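Local coordinates for protein catalase (Pseudomonas syringae, PDB 1M7S) that decomposes hydrogen peroxide into water and oxygen with the help of heme, protecting the cell from the toxic effects of the peroxide, at residues A[157-162]-A[439-444]. Numbering follows the deposited sequence.
Unlike the reference sequence in segment 439-444: Leu442 (reference His).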
ATOM      1  N   ARG A 157     -22.401  14.952 -19.612  1.00  7.86           N
ATOM      2  CA  ARG A 157     -22.467  13.926 -18.601  1.00  8.28           C
ATOM      3  C   ARG A 157     -23.094  14.430 -17.300  1.00  7.51           C
ATOM      4  O   ARG A 157     -23.997  13.767 -16.790  1.00  8.43           O
ATOM      5  CB  ARG A 157     -21.053  13.341 -18.354  1.00  6.93           C
ATOM      6  CG  ARG A 157     -20.406  12.720 -19.609  1.00  7.09           C
ATOM      7  CD  ARG A 157     -19.011  12.132 -19.424  1.00  4.58           C
ATOM      8  NE  ARG A 157     -19.047  11.110 -18.405  1.00  7.78           N
ATOM      9  CZ  ARG A 157     -18.752  11.201 -17.101  1.00  6.92           C
ATOM     10  NH1 ARG A 157     -18.288  12.351 -16.644  1.00  6.69           N
ATOM     11  NH2 ARG A 157     -18.919  10.164 -16.308  1.00  4.46           N
ATOM     12  N   ARG A 158     -22.669  15.592 -16.814  1.00  8.22           N
ATOM     13  CA  ARG A 158     -23.266  16.115 -15.570  1.00  8.51           C
ATOM     14  C   ARG A 158     -24.743  16.477 -15.802  1.00  9.05           C
ATOM     15  O   ARG A 158     -25.520  16.326 -14.859  1.00  7.52           O
ATOM     16  CB  ARG A 158     -22.510  17.338 -15.056  1.00 10.04           C
ATOM     17  CG  ARG A 158     -22.638  18.652 -15.829  1.00 10.28           C
ATOM     18  CD  ARG A 158     -21.764  19.763 -15.259  1.00 10.57           C
ATOM     19  NE  ARG A 158     -20.341  19.431 -15.212  1.00 10.00           N
ATOM     20  CZ  ARG A 158     -19.369  20.261 -14.836  1.00 10.73           C
ATOM     21  NH1 ARG A 158     -18.096  19.846 -14.778  1.00  8.63           N
ATOM     22  NH2 ARG A 158     -19.664  21.521 -14.569  1.00  9.72           N
ATOM     23  N   PHE A 159     -25.099  16.826 -17.044  1.00  7.46           N
ATOM     24  CA  PHE A 159     -26.508  17.227 -17.234  1.00  8.16           C
ATOM     25  C   PHE A 159     -27.435  16.061 -17.482  1.00  8.94           C
ATOM     26  O   PHE A 159     -28.612  16.140 -17.112  1.00  8.12           O
ATOM     27  CB  PHE A 159     -26.702  18.361 -18.231  1.00  8.39           C
ATOM     28  CG  PHE A 159     -26.051  19.647 -17.756  1.00  7.97           C
ATOM     29  CD1 PHE A 159     -25.036  20.211 -18.475  1.00  6.58           C
ATOM     30  CD2 PHE A 159     -26.532  20.252 -16.588  1.00  8.35           C
ATOM     31  CE1 PHE A 159     -24.439  21.398 -18.046  1.00  9.37           C
ATOM     32  CE2 PHE A 159     -25.938  21.437 -16.156  1.00  7.48           C
ATOM     33  CZ  PHE A 159     -24.901  22.021 -16.880  1.00  7.52           C
ATOM     34  N   ASP A 160     -26.919  14.930 -17.912  1.00  9.38           N
ATOM     35  CA  ASP A 160     -27.692  13.689 -17.935  1.00 10.18           C
ATOM     36  C   ASP A 160     -27.993  13.339 -16.473  1.00 10.47           C
ATOM     37  O   ASP A 160     -29.154  13.146 -16.045  1.00 10.25           O
ATOM     38  CB  ASP A 160     -26.822  12.604 -18.602  1.00  8.79           C
ATOM     39  CG  ASP A 160     -27.363  11.196 -18.521  1.00 12.06           C
ATOM     40  OD1 ASP A 160     -28.593  11.067 -18.386  1.00 11.84           O
ATOM     41  OD2 ASP A 160     -26.571  10.228 -18.609  1.00 10.65           O
ATOM     42  N   PHE A 161     -26.985  13.403 -15.587  1.00  7.18           N
ATOM     43  CA  PHE A 161     -27.201  13.113 -14.153  1.00  7.30           C
ATOM     44  C   PHE A 161     -28.159  14.098 -13.507  1.00  6.19           C
ATOM     45  O   PHE A 161     -29.213  13.721 -12.950  1.00  8.23           O
ATOM     46  CB  PHE A 161     -25.839  13.139 -13.408  1.00  7.33           C
ATOM     47  CG  PHE A 161     -25.918  12.922 -11.918  1.00  6.44           C
ATOM     48  CD1 PHE A 161     -26.240  11.718 -11.319  1.00  5.79           C
ATOM     49  CD2 PHE A 161     -25.720  14.026 -11.108  1.00  6.10           C
ATOM     50  CE1 PHE A 161     -26.308  11.574  -9.937  1.00  6.90           C
ATOM     51  CE2 PHE A 161     -25.790  13.902  -9.722  1.00  5.53           C
ATOM     52  CZ  PHE A 161     -26.074  12.694  -9.152  1.00  5.32           C
ATOM     53  N   PHE A 162     -27.837  15.394 -13.619  1.00  7.43           N
ATOM     54  CA  PHE A 162     -28.597  16.431 -12.922  1.00  7.13           C
ATOM     55  C   PHE A 162     -30.008  16.656 -13.454  1.00  8.40           C
ATOM     56  O   PHE A 162     -30.870  17.135 -12.701  1.00  6.92           O
ATOM     57  CB  PHE A 162     -27.832  17.761 -12.892  1.00  6.73           C
ATOM     58  CG  PHE A 162     -26.680  17.771 -11.914  1.00  8.03           C
ATOM     59  CD1 PHE A 162     -25.402  18.120 -12.283  1.00 10.50           C
ATOM     60  CD2 PHE A 162     -26.935  17.469 -10.584  1.00 11.46           C
ATOM     61  CE1 PHE A 162     -24.355  18.182 -11.333  1.00  9.84           C
ATOM     62  CE2 PHE A 162     -25.914  17.505  -9.649  1.00  9.00           C
ATOM     63  CZ  PHE A 162     -24.645  17.857 -10.024  1.00  8.64           C
ATOM     64  N   ALA A 439     -25.260  23.430 -23.808  1.00 12.74           N
ATOM     65  CA  ALA A 439     -25.629  23.419 -25.235  1.00 14.30           C
ATOM     66  C   ALA A 439     -25.501  22.069 -25.904  1.00 15.99           C
ATOM     67  O   ALA A 439     -26.363  21.752 -26.760  1.00 15.24           O
ATOM     68  CB  ALA A 439     -24.815  24.437 -26.032  1.00 13.69           C
ATOM     69  N   ASP A 440     -24.487  21.258 -25.545  1.00 15.39           N
ATOM     70  CA  ASP A 440     -24.487  19.981 -26.280  1.00 17.12           C
ATOM     71  C   ASP A 440     -25.007  18.804 -25.485  1.00 14.96           C
ATOM     72  O   ASP A 440     -24.621  17.678 -25.778  1.00 14.99           O
ATOM     73  CB  ASP A 440     -23.098  19.720 -26.854  1.00 21.43           C
ATOM     74  CG  ASP A 440     -22.042  19.456 -25.834  1.00 27.45           C
ATOM     75  OD1 ASP A 440     -22.328  19.593 -24.619  1.00 30.74           O
ATOM     76  OD2 ASP A 440     -20.904  19.071 -26.198  1.00 31.15           O
ATOM     77  N   THR A 441     -25.864  19.000 -24.496  1.00 11.29           N
ATOM     78  CA  THR A 441     -26.482  17.924 -23.737  1.00 11.65           C
ATOM     79  C   THR A 441     -27.596  17.302 -24.597  1.00 10.71           C
ATOM     80  O   THR A 441     -28.177  18.023 -25.424  1.00  8.61           O
ATOM     81  CB  THR A 441     -27.053  18.528 -22.438  1.00 12.09           C
ATOM     82  OG1 THR A 441     -25.883  18.973 -21.675  1.00 11.80           O
ATOM     83  CG2 THR A 441     -27.956  17.652 -21.630  1.00 11.44           C
ATOM     84  N   LEU A 442     -27.828  16.025 -24.431  1.00 13.92           N
ATOM     85  CA  LEU A 442     -28.904  15.299 -25.115  1.00 14.58           C
ATOM     86  C   LEU A 442     -30.206  16.088 -24.907  1.00 15.52           C
ATOM     87  O   LEU A 442     -30.488  16.616 -23.824  1.00 11.87           O
ATOM     88  CB  LEU A 442     -29.017  13.892 -24.540  1.00 15.96           C
ATOM     89  CG  LEU A 442     -29.621  13.936 -23.110  1.00 16.10           C
ATOM     90  CD1 LEU A 442     -31.065  13.504 -23.173  1.00 13.58           C
ATOM     91  CD2 LEU A 442     -28.915  13.233 -21.994  1.00 15.26           C
ATOM     92  N   THR A 443     -30.994  16.183 -25.979  1.00 13.72           N
ATOM     93  CA  THR A 443     -32.194  17.014 -25.947  1.00 14.90           C
ATOM     94  C   THR A 443     -33.129  16.749 -24.775  1.00 12.69           C
ATOM     95  O   THR A 443     -33.609  17.748 -24.206  1.00 14.11           O
ATOM     96  CB  THR A 443     -33.065  16.759 -27.218  1.00 15.01           C
ATOM     97  OG1 THR A 443     -32.166  17.027 -28.297  1.00 18.14           O
ATOM     98  CG2 THR A 443     -34.288  17.645 -27.235  1.00 15.04           C
ATOM     99  N   GLU A 444     -33.412  15.499 -24.472  1.00 11.86           N
ATOM    100  CA  GLU A 444     -34.318  15.232 -23.364  1.00 13.94           C
ATOM    101  C   GLU A 444     -33.770  15.796 -22.046  1.00 13.84           C
ATOM    102  O   GLU A 444     -34.509  16.479 -21.332  1.00 10.56           O
ATOM    103  CB  GLU A 444     -34.608  13.743 -23.257  1.00 16.61           C
ATOM    104  CG  GLU A 444     -35.747  13.346 -22.349  1.00 21.45           C
ATOM    105  CD  GLU A 444     -36.003  11.844 -22.347  1.00 26.91           C
ATOM    106  OE1 GLU A 444     -36.443  11.311 -23.404  1.00 28.55           O
ATOM    107  OE2 GLU A 444     -35.778  11.174 -21.307  1.00 27.66           O
TER
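Phe159 and Asp160 on helix 155-163 meet Thr441 and Leu442 in a small, buried van der Waals contact, away from the active site, that joins the catalase domain to the C-terminal helical domain where helices 424-438 and 443-456 are linked. The two side chains at its heart, Phe159 and Thr441, cross at about a right angle. Thr441 chi1 (-66°) puts OG1 beside the backbone N and CG2 anti to it, so both branches face Phe159: OG1 lies 3.5 Å from Phe159 CD1, reaching the ring obliquely, and CG2 3.7 Å from Phe159 CB. The same hydroxyl makes a weak hydrogen bond to Leu438 O, just before 439-444. Arg158 CG covers one face of the ring, 3.8 Å above the plane and over its centre. Beside this pair, one branch of Leu442, the N-cap residue of helix 443-456, brings CD2 to 4.0 Å from Asp160 CB. The Asp160 carboxylate is held by a second subunit, accepting bonds from Tyr376, Ser379 and the backbone N of Arg380 there, and Leu442 also packs on that Arg380. Phe161 packs on helix 137-144, Phe159 touches Met449 of helix 443-456 and Tyr176 of helix 169-176, and Phe162 reaches both Met140 and Met449.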